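Long-range contacts in SmhB (Serratia marcescens, PDB 6ZZ5), which serves, in the soluble form seen here, as the SmhB component of Smh, a tripartite alpha-pore-forming toxin that probably perforates target-cell membranes: residues Leu20-Tyr25 with Thr269-Ala274; Ile33-Gly38 with Arg48-Gly53; Ala178-Gly183 with Met218-Ala223; Leu186-Ala191 with Thr328-Gln333; Thr209-Gly214 with Ser258-Gly263. All blocks are in the same frame, centred on the assembly; numbering follows the deposited sequence.

Contact 1: Leu20-Tyr25 with Thr269-Ala274; sequences LHIQTY and TQAQSA
Q270 projects from helix 252-300 toward H21, I22 and Y25 of helix 4-30, where the two helices pack antiparallel in the long helical bundle of this HBL-family toxin. Its side chain is bent: CG stands anti to the carbonyl carbon, and the turn at chi2 (-69°) swings CD out of line, giving CG to one aromatic residue and the amide to the other. Q270 CG lies over a face of the Y25 ring in a CH-pi contact, 4.0 Å from the ring centroid. The amide and the phenol ring are nearly parallel, their planes only 7° apart. On the H21 side, OE1 of Q270 sits over the centre of the imidazole, 3.2 Å above its plane, with ring and amide inclined by 47°. The amide oxygen thus meets a ring face, and the approach to NE2 is too poorly angled for a hydrogen bond. D174 of helix 156-184 and Q18 of helix 4-30 also touch Q270. I22 sends CG1 anti to its backbone N, past Q270 CB at 3.9 Å and running in the opposite direction. Its terminal methyl packs against A271 and A274, with I22 CD1 3.8 Å from A271 N and 4.2 Å from A274 CB.

Contact 2: Ile33-Gly38 with Arg48-Gly53; sequences IPVDFG and RQINTG
N51 and V35 join by a pair of hydrogen bonds that hold the loop after helix 4-30 against helix 44-92 of the toxin's helical bundle. The side-chain amide of N51 serves both backbone polar groups of V35, using its oxygen and its nitrogen at once. V35 N donates to N51 OD1 over 3.0 Å, approaching in the carbonyl plane on a lone pair. In return, N51 ND2 donates to V35 O at 2.9 Å, with an N-H...O angle of 162°. That bond is in plane for both partners, since V35 O is met on a lone pair and lies only 6° out of the N51 amide plane. Chi1 of N51 (-74°) sets CG beside the backbone N, and the two bonds, both in plane at their acceptors, fix how the amide is turned. P34 CB lies 3.5 Å from N51 OD1.

Beyond V35 the loop's N-H groups find side-chain acceptors. D36 OD1 accepts from G38 N at 2.8 Å, closing an Asx turn, and F37 N is bonded to E47 OE2 of helix 44-92. Apolar groups complete the contact next to this polar pair. I50 CG2 meets both methyls of V35, the nearer being CG2 at 3.7 Å, while V35 CG2 also lies above one face of the F37 ring, displaced toward its rim. I260 of helix 252-300 and Y141 and I144 of helix 99-151 touch I50 as well. At the far end of the I50 side chain, CD1 comes 3.7 Å from F37 CE2.

Contact 3: Ala178-Gly183 with Met218-Ala223; sequences AGIVVG and MMTAGA
A helix-on-strand layer, with I180 and V181 of helix 156-184 facing M218 and T220 of strand 216-221, joins the bundle to the small mixed sheet. The arrangement is consistent with the hydrophobic head region of related alpha-pore-forming toxins. The helix and strand segments run nearly in the same direction, 24° apart, with their axes 7.7 Å from each other. M218 and T220 point their CB atoms toward the helix, while M219 between them points away, as strand alternation requires. I180 covers the backbone of the strand: its CG2 lies 3.5 Å and its CD1 3.6 Å from M218 O. This carbonyl oxygen is buried and has no hydrogen-bonding partner in the model, with CG2 and CD1 of I180 its apolar neighbours across the contact. V181 instead meets the M218 side chain. A bend at chi3 (70°) places CE of M218 beside V181 CG2, at 3.7 Å, with the sulfur almost as close. L20 of helix 4-30 touches V181 too, and L233 of helix 230-245 touches I180. T220 turns its methyl to the helix, and its OG1 makes a weak hydrogen bond to G228 O of the next strand; T220 CG2 rests 3.7 Å from I180 O.

Contact 4: Leu186-Ala191 with Thr328-Gln333; sequences LVIGGA and TKIIKQ
I330 of helix 321-336 fits against the loop that runs from L186 to I188, with CG2 on the backbone of L186 and V187 and CD1 against I188. I330 CG2 lies 3.8 Å from L186 CA and also approaches V187 O. I330 CD1, farther along the other branch, meets I188 CG1 at 3.8 Å. Chi1 (-58°) sets CG1 anti to the carbonyl carbon and CG2 anti to the backbone N, and an extended chi2 (164°) carries CD1 to I188. L186 adds a second apolar contact one residue further along the helix: its CD2 lies 3.9 Å from I331 CG1, the two side chains passing at a slant.

In the next shell, a water bridges the polar groups. It accepts from G189 N at 3.0 Å and donates to Q333 OE1, also at 3.0 Å, linking the loop to the helix one turn beyond I330. The position of G189 N is set by a type II beta turn from V187 to G190, closed by the bond from G190 N to V187 O. G189 occupies the third position of that turn with phi at 80°. Further out, N13 of helix 4-30 touches both L186 and I331, and A191 at the end of the loop pairs with A221 in the sheet. On the other side of helix 321-336, T328 and K332 make hydrogen bonds to Q80 and T77 of helix 44-92.

Without a direct hydrogen bond across it, this exposed contact relies on aliphatic packing, and the orientation of loop against helix probably rests on shape and on the single solvent bridge.

Contact 5: Thr209-Gly214 with Ser258-Gly263; sequences TPVVMG and SQIGSG
The side-chain amide of Q259, the flat group of this contact, meets V211 with its oxygen end: V211 CG2 lies close to the amide plane, 3.5 Å from Q259 OE1. A water stands well out of the plane of the same amide, accepting from V211 N at 3.0 Å and donating to Q259 OE1 by a weak bond of 3.3 Å. The remaining contacts are made by aliphatic groups and backbone. Both V211 methyls lie against Q259 CB, and V211 CG1 also reaches I260 CG1.

M213 supplies the other half of the interface. Its chain runs out extended to SD, then bends at chi3 (-39°) to place M213 CE against I260 CG2 at 3.7 Å. SD lies beside I260 O, and M213 CG packs 3.8 Å from G263 CA. Glycine at this point lets the loop come close, the CA atoms of M213 and G263 being 4.9 Å apart. A second water donates to M213 O at 2.6 Å and to Q259 O at 2.9 Å; the latter oxygen also accepts the helical bond from G263 N.

The loop 209-214, leading into strand 216-221, is also held by Q32, just beyond helix 4-30, which bonds to P210 O, V212 N and M213 N. Helix 4-30 itself reaches G263 O through Y25 OH, helix 44-92 brings L54 to M213 and I50 to I260, and helix 156-184 covers S258 and S262.

Contacts 1 and 5 share helix 252-300, and contact 2 lies beside contact 5, where V35 packs on I260. Contact 1 is near the centre of the chain, whereas contacts 2 and 4 sit on opposite sides of it, about 40 Å apart between centres. Contacts 1, 2, 3 and 5 are buried; contact 4 is at the surface. Chemistry varies with place: direct hydrogen bonds cross only contact 2, waters bridge contacts 4 and 5, and contacts 1 and 3 are joined by packing alone. Contact 3 connects the bundle to the sheet, touching contact 1 through M218 and contact 4 through the pairing of A221 with A191.

Contact 1: Leu20-Tyr25 with Thr269-Ala274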
# COMPACT_ATOMS: atom_id res chain seq x y z
N LEU A 20 -2.32 -2.18 -2.40
CA LEU A 20 -1.68 -3.07 -3.41
C LEU A 20 -0.18 -2.86 -3.49
O LEU A 20 0.58 -3.84 -3.63
CB LEU A 20 -2.32 -2.81 -4.76
CG LEU A 20 -3.77 -3.28 -4.88
CD1 LEU A 20 -4.26 -3.05 -6.26
CD2 LEU A 20 -3.92 -4.74 -4.51
N HIS A 21 0.25 -1.64 -3.31
CA HIS A 21 1.70 -1.30 -3.34
C HIS A 21 2.38 -1.92 -2.11
O HIS A 21 3.39 -2.66 -2.26
CB HIS A 21 1.82 0.23 -3.40
CG HIS A 21 3.21 0.75 -3.58
ND1 HIS A 21 3.48 2.12 -3.75
CD2 HIS A 21 4.38 0.09 -3.68
CE1 HIS A 21 4.80 2.25 -3.89
NE2 HIS A 21 5.37 1.01 -3.84
N ILE A 22 1.88 -1.64 -0.90
CA ILE A 22 2.48 -2.24 0.33
C ILE A 22 2.35 -3.78 0.28
O ILE A 22 3.31 -4.47 0.66
CB ILE A 22 1.97 -1.60 1.64
CG1 ILE A 22 2.69 -2.23 2.85
CG2 ILE A 22 0.46 -1.67 1.81
CD1 ILE A 22 2.48 -1.46 4.15
N GLN A 23 1.26 -4.34 -0.26
CA GLN A 23 1.15 -5.82 -0.35
C GLN A 23 2.32 -6.40 -1.19
O GLN A 23 3.02 -7.34 -0.74
CB GLN A 23 -0.17 -6.21 -1.01
CG GLN A 23 -0.27 -7.69 -1.26
CD GLN A 23 -1.63 -8.03 -1.83
OE1 GLN A 23 -1.96 -7.59 -2.91
NE2 GLN A 23 -2.38 -8.85 -1.14
N THR A 24 2.57 -5.82 -2.36
CA THR A 24 3.69 -6.27 -3.23
C THR A 24 5.02 -6.09 -2.50
O THR A 24 5.87 -6.99 -2.57
CB THR A 24 3.70 -5.51 -4.55
OG1 THR A 24 2.41 -5.70 -5.13
CG2 THR A 24 4.76 -6.01 -5.50
N TYR A 25 5.22 -4.94 -1.86
CA TYR A 25 6.44 -4.69 -1.08
C TYR A 25 6.64 -5.79 -0.06
O TYR A 25 7.79 -6.31 0.08
CB TYR A 25 6.43 -3.29 -0.47
CG TYR A 25 7.82 -2.76 -0.22
CD1 TYR A 25 8.59 -3.26 0.81
CD2 TYR A 25 8.34 -1.73 -1.00
CE1 TYR A 25 9.90 -2.82 1.01
CE2 TYR A 25 9.64 -1.27 -0.81
CZ TYR A 25 10.40 -1.81 0.20
OH TYR A 25 11.65 -1.31 0.34
N THR A 269 8.62 2.92 5.09
CA THR A 269 8.09 3.99 4.21
C THR A 269 6.69 3.60 3.70
O THR A 269 5.75 4.43 3.79
CB THR A 269 9.03 4.35 3.05
OG1 THR A 269 10.22 4.79 3.71
CG2 THR A 269 8.49 5.43 2.16
N GLN A 270 6.54 2.37 3.24
CA GLN A 270 5.25 1.87 2.75
C GLN A 270 4.23 1.88 3.90
O GLN A 270 3.05 2.26 3.69
CB GLN A 270 5.42 0.48 2.17
CG GLN A 270 6.36 0.44 0.99
CD GLN A 270 5.67 1.15 -0.14
OE1 GLN A 270 4.52 0.86 -0.47
NE2 GLN A 270 6.27 2.19 -0.59
N ALA A 271 4.64 1.49 5.09
CA ALA A 271 3.72 1.43 6.26
C ALA A 271 3.27 2.84 6.62
O ALA A 271 2.09 2.99 6.96
CB ALA A 271 4.36 0.72 7.45
N GLN A 272 4.15 3.83 6.51
CA GLN A 272 3.81 5.24 6.80
C GLN A 272 2.71 5.68 5.82
O GLN A 272 1.74 6.31 6.24
CB GLN A 272 5.04 6.12 6.80
CG GLN A 272 4.77 7.58 7.23
CD GLN A 272 4.56 7.67 8.73
OE1 GLN A 272 5.47 7.38 9.50
NE2 GLN A 272 3.36 7.98 9.14
N SER A 273 2.87 5.37 4.55
CA SER A 273 1.88 5.72 3.49
C SER A 273 0.57 5.00 3.77
O SER A 273 -0.52 5.62 3.56
CB SER A 273 2.38 5.42 2.09
OG SER A 273 3.60 6.14 1.89
N ALA A 274 0.63 3.79 4.28
CA ALA A 274 -0.60 3.06 4.67
C ALA A 274 -1.28 3.75 5.87
O ALA A 274 -2.53 3.83 5.89
CB ALA A 274 -0.32 1.60 4.92

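Contact 2: Ile33-Gly38 with Arg48-Gly53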
# COMPACT_ATOMS: atom_id res chain seq x y z
N ILE A 33 16.02 -14.13 0.49
CA ILE A 33 16.81 -15.25 1.04
C ILE A 33 17.73 -14.71 2.12
O ILE A 33 18.28 -13.60 2.01
CB ILE A 33 17.60 -15.99 -0.06
CG1 ILE A 33 18.21 -17.29 0.47
CG2 ILE A 33 18.67 -15.13 -0.64
CD1 ILE A 33 18.69 -18.25 -0.62
N PRO A 34 17.88 -15.47 3.23
CA PRO A 34 18.82 -15.11 4.29
C PRO A 34 20.23 -15.04 3.70
O PRO A 34 20.54 -15.75 2.72
CB PRO A 34 18.70 -16.22 5.34
CG PRO A 34 17.35 -16.80 5.08
CD PRO A 34 17.10 -16.65 3.59
N VAL A 35 21.01 -14.13 4.26
CA VAL A 35 22.38 -13.83 3.82
C VAL A 35 23.27 -14.99 4.31
O VAL A 35 23.03 -15.64 5.37
CB VAL A 35 22.86 -12.44 4.29
CG1 VAL A 35 21.90 -11.35 3.92
CG2 VAL A 35 23.19 -12.39 5.77
N ASP A 36 24.34 -15.18 3.58
CA ASP A 36 25.30 -16.26 3.79
C ASP A 36 26.69 -15.61 3.71
O ASP A 36 27.11 -15.24 2.62
CB ASP A 36 25.09 -17.31 2.70
CG ASP A 36 26.03 -18.48 2.85
OD1 ASP A 36 26.89 -18.44 3.80
OD2 ASP A 36 25.93 -19.39 1.99
N PHE A 37 27.35 -15.42 4.84
CA PHE A 37 28.73 -14.89 4.87
C PHE A 37 29.65 -16.05 5.21
O PHE A 37 30.66 -15.79 5.86
CB PHE A 37 28.84 -13.79 5.92
CG PHE A 37 28.06 -12.54 5.62
CD1 PHE A 37 27.47 -12.33 4.38
CD2 PHE A 37 27.88 -11.60 6.62
CE1 PHE A 37 26.71 -11.20 4.15
CE2 PHE A 37 27.15 -10.45 6.38
CZ PHE A 37 26.58 -10.25 5.14
N GLY A 38 29.27 -17.28 4.82
CA GLY A 38 29.93 -18.54 5.21
C GLY A 38 31.40 -18.51 4.87
O GLY A 38 32.23 -19.06 5.63
N ARG A 48 24.34 -13.43 11.55
CA ARG A 48 23.25 -13.76 12.52
C ARG A 48 22.38 -12.55 12.80
O ARG A 48 21.15 -12.69 12.82
CB ARG A 48 23.83 -14.37 13.79
CG ARG A 48 24.25 -15.82 13.56
CD ARG A 48 23.74 -16.76 14.64
NE ARG A 48 24.66 -16.58 15.75
CZ ARG A 48 25.66 -17.39 16.04
NH1 ARG A 48 25.85 -18.51 15.35
NH2 ARG A 48 26.45 -17.11 17.06
N GLN A 49 23.00 -11.40 13.03
CA GLN A 49 22.23 -10.17 13.31
C GLN A 49 21.34 -9.84 12.09
O GLN A 49 20.16 -9.48 12.28
CB GLN A 49 23.19 -9.02 13.67
CG GLN A 49 23.83 -9.19 15.04
CD GLN A 49 25.00 -8.28 15.29
OE1 GLN A 49 25.42 -7.48 14.45
NE2 GLN A 49 25.64 -8.47 16.42
N ILE A 50 21.91 -9.88 10.90
CA ILE A 50 21.15 -9.52 9.66
C ILE A 50 19.97 -10.48 9.50
O ILE A 50 18.88 -10.04 9.10
CB ILE A 50 22.08 -9.52 8.45
CG1 ILE A 50 23.09 -8.38 8.55
CG2 ILE A 50 21.27 -9.49 7.16
CD1 ILE A 50 24.22 -8.59 7.63
N ASN A 51 20.22 -11.79 9.67
CA ASN A 51 19.17 -12.80 9.43
C ASN A 51 18.11 -12.68 10.54
O ASN A 51 16.92 -12.88 10.26
CB ASN A 51 19.81 -14.17 9.26
CG ASN A 51 20.47 -14.27 7.90
OD1 ASN A 51 20.10 -13.50 7.00
ND2 ASN A 51 21.35 -15.26 7.71
N THR A 52 18.50 -12.33 11.75
CA THR A 52 17.54 -12.05 12.85
C THR A 52 16.67 -10.89 12.39
O THR A 52 15.43 -10.99 12.49
CB THR A 52 18.23 -11.76 14.19
OG1 THR A 52 18.87 -12.98 14.49
CG2 THR A 52 17.31 -11.35 15.32
N GLY A 53 17.31 -9.82 11.92
CA GLY A 53 16.57 -8.68 11.33
C GLY A 53 15.61 -9.08 10.23
O GLY A 53 14.44 -8.60 10.19

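Contact 3: Ala178-Gly183 with Met218-Ala223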
# COMPACT_ATOMS: atom_id res chain seq x y z
N ALA A 178 3.32 4.20 -7.32
CA ALA A 178 2.07 4.76 -6.74
C ALA A 178 1.18 5.25 -7.89
O ALA A 178 0.01 4.85 -7.91
CB ALA A 178 2.37 5.84 -5.73
N GLY A 179 1.75 5.99 -8.86
CA GLY A 179 1.05 6.58 -10.01
C GLY A 179 0.57 5.49 -10.96
O GLY A 179 -0.54 5.60 -11.49
N ILE A 180 1.34 4.44 -11.18
CA ILE A 180 0.91 3.31 -12.06
C ILE A 180 -0.32 2.65 -11.43
O ILE A 180 -1.28 2.39 -12.16
CB ILE A 180 2.05 2.32 -12.34
CG1 ILE A 180 3.16 2.99 -13.15
CG2 ILE A 180 1.54 1.08 -13.06
CD1 ILE A 180 4.49 2.23 -13.17
N VAL A 181 -0.28 2.36 -10.14
CA VAL A 181 -1.39 1.61 -9.49
C VAL A 181 -2.63 2.52 -9.43
O VAL A 181 -3.72 2.01 -9.71
CB VAL A 181 -1.04 1.05 -8.10
CG1 VAL A 181 -2.21 0.29 -7.49
CG2 VAL A 181 0.17 0.12 -8.18
N VAL A 182 -2.49 3.79 -9.03
CA VAL A 182 -3.60 4.78 -9.06
C VAL A 182 -4.22 4.79 -10.46
O VAL A 182 -5.48 4.76 -10.59
CB VAL A 182 -3.10 6.21 -8.68
CG1 VAL A 182 -4.10 7.30 -9.03
CG2 VAL A 182 -2.80 6.25 -7.21
N GLY A 183 -3.41 4.89 -11.52
CA GLY A 183 -3.93 4.94 -12.90
C GLY A 183 -4.64 3.64 -13.29
O GLY A 183 -5.59 3.67 -14.08
N MET A 218 5.37 -2.97 -10.45
CA MET A 218 3.91 -3.03 -10.63
C MET A 218 3.58 -2.33 -11.95
O MET A 218 4.04 -1.19 -12.23
CB MET A 218 3.20 -2.39 -9.44
CG MET A 218 3.68 -2.93 -8.06
SD MET A 218 2.68 -2.37 -6.70
CE MET A 218 1.14 -3.22 -6.94
N MET A 219 2.77 -2.99 -12.72
CA MET A 219 2.36 -2.55 -14.05
C MET A 219 0.88 -2.80 -14.18
O MET A 219 0.31 -3.40 -13.28
CB MET A 219 3.20 -3.31 -15.08
CG MET A 219 4.63 -2.87 -15.04
SD MET A 219 5.73 -4.11 -15.63
CE MET A 219 5.53 -5.35 -14.33
N THR A 220 0.27 -2.32 -15.25
CA THR A 220 -1.16 -2.52 -15.56
C THR A 220 -1.29 -3.46 -16.76
O THR A 220 -0.37 -3.56 -17.60
CB THR A 220 -1.85 -1.17 -15.83
OG1 THR A 220 -1.14 -0.53 -16.89
CG2 THR A 220 -1.90 -0.31 -14.60
N ALA A 221 -2.38 -4.20 -16.80
CA ALA A 221 -2.78 -5.02 -17.96
C ALA A 221 -4.15 -4.46 -18.33
O ALA A 221 -4.94 -4.22 -17.37
CB ALA A 221 -2.83 -6.50 -17.57
N GLY A 222 -4.40 -4.17 -19.60
CA GLY A 222 -5.79 -3.86 -19.98
C GLY A 222 -6.66 -5.13 -20.04
O GLY A 222 -6.12 -6.26 -19.90
N ALA A 223 -7.96 -4.97 -20.29
CA ALA A 223 -8.92 -6.07 -20.56
C ALA A 223 -8.29 -7.12 -21.47
O ALA A 223 -8.40 -8.32 -21.18
CB ALA A 223 -10.16 -5.50 -21.20

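Contact 4: Leu186-Ala191 with Thr328-Gln333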
# COMPACT_ATOMS: atom_id res chain seq x y z
N LEU A 186 -9.05 1.58 -11.36
CA LEU A 186 -10.46 1.67 -11.76
C LEU A 186 -10.63 1.27 -13.22
O LEU A 186 -11.75 1.47 -13.75
CB LEU A 186 -10.94 3.11 -11.51
CG LEU A 186 -11.01 3.49 -10.02
CD1 LEU A 186 -11.69 4.86 -9.82
CD2 LEU A 186 -11.72 2.41 -9.21
N VAL A 187 -9.63 0.62 -13.86
CA VAL A 187 -9.78 0.14 -15.26
C VAL A 187 -10.68 -1.09 -15.27
O VAL A 187 -10.37 -2.08 -14.65
CB VAL A 187 -8.41 -0.13 -15.94
CG1 VAL A 187 -8.58 -0.80 -17.28
CG2 VAL A 187 -7.60 1.14 -16.08
N ILE A 188 -11.83 -0.99 -15.92
CA ILE A 188 -12.82 -2.10 -16.00
C ILE A 188 -12.20 -3.26 -16.80
O ILE A 188 -11.72 -3.01 -17.91
CB ILE A 188 -14.16 -1.60 -16.59
CG1 ILE A 188 -14.78 -0.58 -15.62
CG2 ILE A 188 -15.07 -2.78 -16.85
CD1 ILE A 188 -16.09 0.01 -16.07
N GLY A 189 -12.16 -4.46 -16.23
CA GLY A 189 -11.57 -5.62 -16.92
C GLY A 189 -10.05 -5.65 -16.84
O GLY A 189 -9.48 -6.60 -17.37
N GLY A 190 -9.41 -4.63 -16.26
CA GLY A 190 -7.96 -4.53 -16.17
C GLY A 190 -7.44 -5.31 -14.98
O GLY A 190 -8.21 -5.87 -14.19
N ALA A 191 -6.14 -5.36 -14.87
CA ALA A 191 -5.46 -6.03 -13.76
C ALA A 191 -4.19 -5.26 -13.41
O ALA A 191 -3.70 -4.44 -14.23
CB ALA A 191 -5.15 -7.47 -14.13
N THR A 328 -16.40 0.43 -5.72
CA THR A 328 -16.28 -0.69 -4.75
C THR A 328 -16.18 -2.01 -5.53
O THR A 328 -15.42 -2.88 -5.09
CB THR A 328 -17.44 -0.77 -3.74
OG1 THR A 328 -18.69 -1.01 -4.40
CG2 THR A 328 -17.49 0.51 -2.90
N LYS A 329 -16.96 -2.17 -6.58
CA LYS A 329 -17.04 -3.45 -7.34
C LYS A 329 -15.71 -3.65 -8.11
O LYS A 329 -15.15 -4.78 -8.08
CB LYS A 329 -18.21 -3.46 -8.34
CG LYS A 329 -19.62 -3.44 -7.72
CD LYS A 329 -20.74 -3.35 -8.77
CE LYS A 329 -22.05 -2.73 -8.29
NZ LYS A 329 -22.61 -3.57 -7.22
N ILE A 330 -15.24 -2.61 -8.74
CA ILE A 330 -13.99 -2.67 -9.57
C ILE A 330 -12.81 -2.91 -8.63
O ILE A 330 -12.00 -3.80 -8.91
CB ILE A 330 -13.81 -1.43 -10.44
CG1 ILE A 330 -15.01 -1.21 -11.36
CG2 ILE A 330 -12.51 -1.54 -11.24
CD1 ILE A 330 -15.07 0.18 -11.95
N ILE A 331 -12.78 -2.20 -7.53
CA ILE A 331 -11.68 -2.31 -6.55
C ILE A 331 -11.64 -3.73 -6.00
O ILE A 331 -10.54 -4.35 -6.00
CB ILE A 331 -11.75 -1.23 -5.46
CG1 ILE A 331 -11.43 0.12 -6.10
CG2 ILE A 331 -10.81 -1.53 -4.32
CD1 ILE A 331 -11.70 1.26 -5.20
N LYS A 332 -12.78 -4.27 -5.59
CA LYS A 332 -12.73 -5.66 -5.05
C LYS A 332 -12.15 -6.63 -6.10
O LYS A 332 -11.34 -7.52 -5.72
CB LYS A 332 -14.10 -6.03 -4.51
CG LYS A 332 -14.39 -5.35 -3.17
CD LYS A 332 -15.86 -5.41 -2.78
CE LYS A 332 -16.31 -6.83 -2.61
NZ LYS A 332 -16.49 -7.13 -1.19
N GLN A 333 -12.58 -6.52 -7.35
CA GLN A 333 -12.12 -7.39 -8.45
C GLN A 333 -10.61 -7.19 -8.66
O GLN A 333 -9.87 -8.17 -8.81
CB GLN A 333 -12.85 -7.07 -9.76
CG GLN A 333 -14.29 -7.56 -9.83
CD GLN A 333 -14.87 -7.23 -11.19
OE1 GLN A 333 -14.82 -6.09 -11.65
NE2 GLN A 333 -15.32 -8.25 -11.89
O HOH W 1 -12.68 -4.80 -13.30

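Contact 5: Thr209-Gly214 with Ser258-Gly263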
# COMPACT_ATOMS: atom_id res chain seq x y z
N THR A 209 24.82 -12.41 -1.76
CA THR A 209 23.38 -12.82 -1.81
C THR A 209 22.57 -11.79 -2.60
O THR A 209 22.71 -10.60 -2.33
CB THR A 209 22.84 -12.94 -0.39
OG1 THR A 209 23.60 -13.97 0.24
CG2 THR A 209 21.36 -13.26 -0.31
N PRO A 210 21.68 -12.18 -3.53
CA PRO A 210 20.87 -11.20 -4.25
C PRO A 210 19.83 -10.66 -3.26
O PRO A 210 19.33 -11.46 -2.47
CB PRO A 210 20.11 -12.00 -5.31
CG PRO A 210 20.09 -13.43 -4.76
CD PRO A 210 21.36 -13.56 -3.95
N VAL A 211 19.52 -9.38 -3.36
CA VAL A 211 18.53 -8.74 -2.46
C VAL A 211 17.33 -8.32 -3.29
O VAL A 211 17.45 -7.44 -4.14
CB VAL A 211 19.17 -7.59 -1.66
CG1 VAL A 211 18.16 -6.87 -0.79
CG2 VAL A 211 20.30 -8.13 -0.80
N VAL A 212 16.21 -8.97 -3.03
CA VAL A 212 14.92 -8.69 -3.72
C VAL A 212 14.06 -7.82 -2.80
O VAL A 212 13.00 -7.45 -3.19
CB VAL A 212 14.21 -9.99 -4.14
CG1 VAL A 212 15.08 -10.86 -5.02
CG2 VAL A 212 13.78 -10.83 -2.95
N MET A 213 14.46 -7.58 -1.58
CA MET A 213 13.71 -6.77 -0.61
C MET A 213 13.58 -5.34 -1.14
O MET A 213 14.60 -4.71 -1.40
CB MET A 213 14.44 -6.73 0.72
CG MET A 213 13.54 -6.42 1.86
SD MET A 213 14.39 -6.55 3.47
CE MET A 213 15.37 -7.96 3.10
N GLY A 214 12.37 -4.93 -1.41
CA GLY A 214 11.99 -3.69 -2.10
C GLY A 214 12.29 -3.73 -3.59
O GLY A 214 12.15 -2.70 -4.25
N SER A 258 23.56 -3.41 3.33
CA SER A 258 23.04 -2.04 3.04
C SER A 258 21.72 -2.19 2.27
O SER A 258 20.76 -1.43 2.55
CB SER A 258 24.02 -1.26 2.19
OG SER A 258 23.49 0.01 1.84
N GLN A 259 21.70 -3.10 1.30
CA GLN A 259 20.51 -3.32 0.45
C GLN A 259 19.37 -3.85 1.33
O GLN A 259 18.24 -3.37 1.20
CB GLN A 259 20.85 -4.26 -0.71
CG GLN A 259 21.70 -3.60 -1.77
CD GLN A 259 22.28 -4.57 -2.77
OE1 GLN A 259 22.10 -5.77 -2.64
NE2 GLN A 259 22.99 -4.06 -3.77
N ILE A 260 19.64 -4.75 2.26
CA ILE A 260 18.59 -5.22 3.18
C ILE A 260 18.11 -4.05 4.03
O ILE A 260 16.90 -3.97 4.22
CB ILE A 260 19.09 -6.43 3.99
CG1 ILE A 260 19.14 -7.65 3.06
CG2 ILE A 260 18.20 -6.70 5.17
CD1 ILE A 260 20.01 -8.71 3.55
N GLY A 261 19.03 -3.20 4.51
CA GLY A 261 18.68 -2.01 5.29
C GLY A 261 17.75 -1.07 4.52
O GLY A 261 16.76 -0.59 5.10
N SER A 262 18.03 -0.82 3.25
CA SER A 262 17.20 0.05 2.39
C SER A 262 15.84 -0.63 2.24
O SER A 262 14.88 0.09 2.29
CB SER A 262 17.80 0.32 1.04
OG SER A 262 19.06 0.96 1.19
N GLY A 263 15.81 -1.97 2.14
CA GLY A 263 14.56 -2.73 2.04
C GLY A 263 13.74 -2.61 3.32
O GLY A 263 12.52 -2.53 3.23
O HOH W 2 21.05 -7.58 -5.21
O HOH W 3 16.74 -3.18 -1.26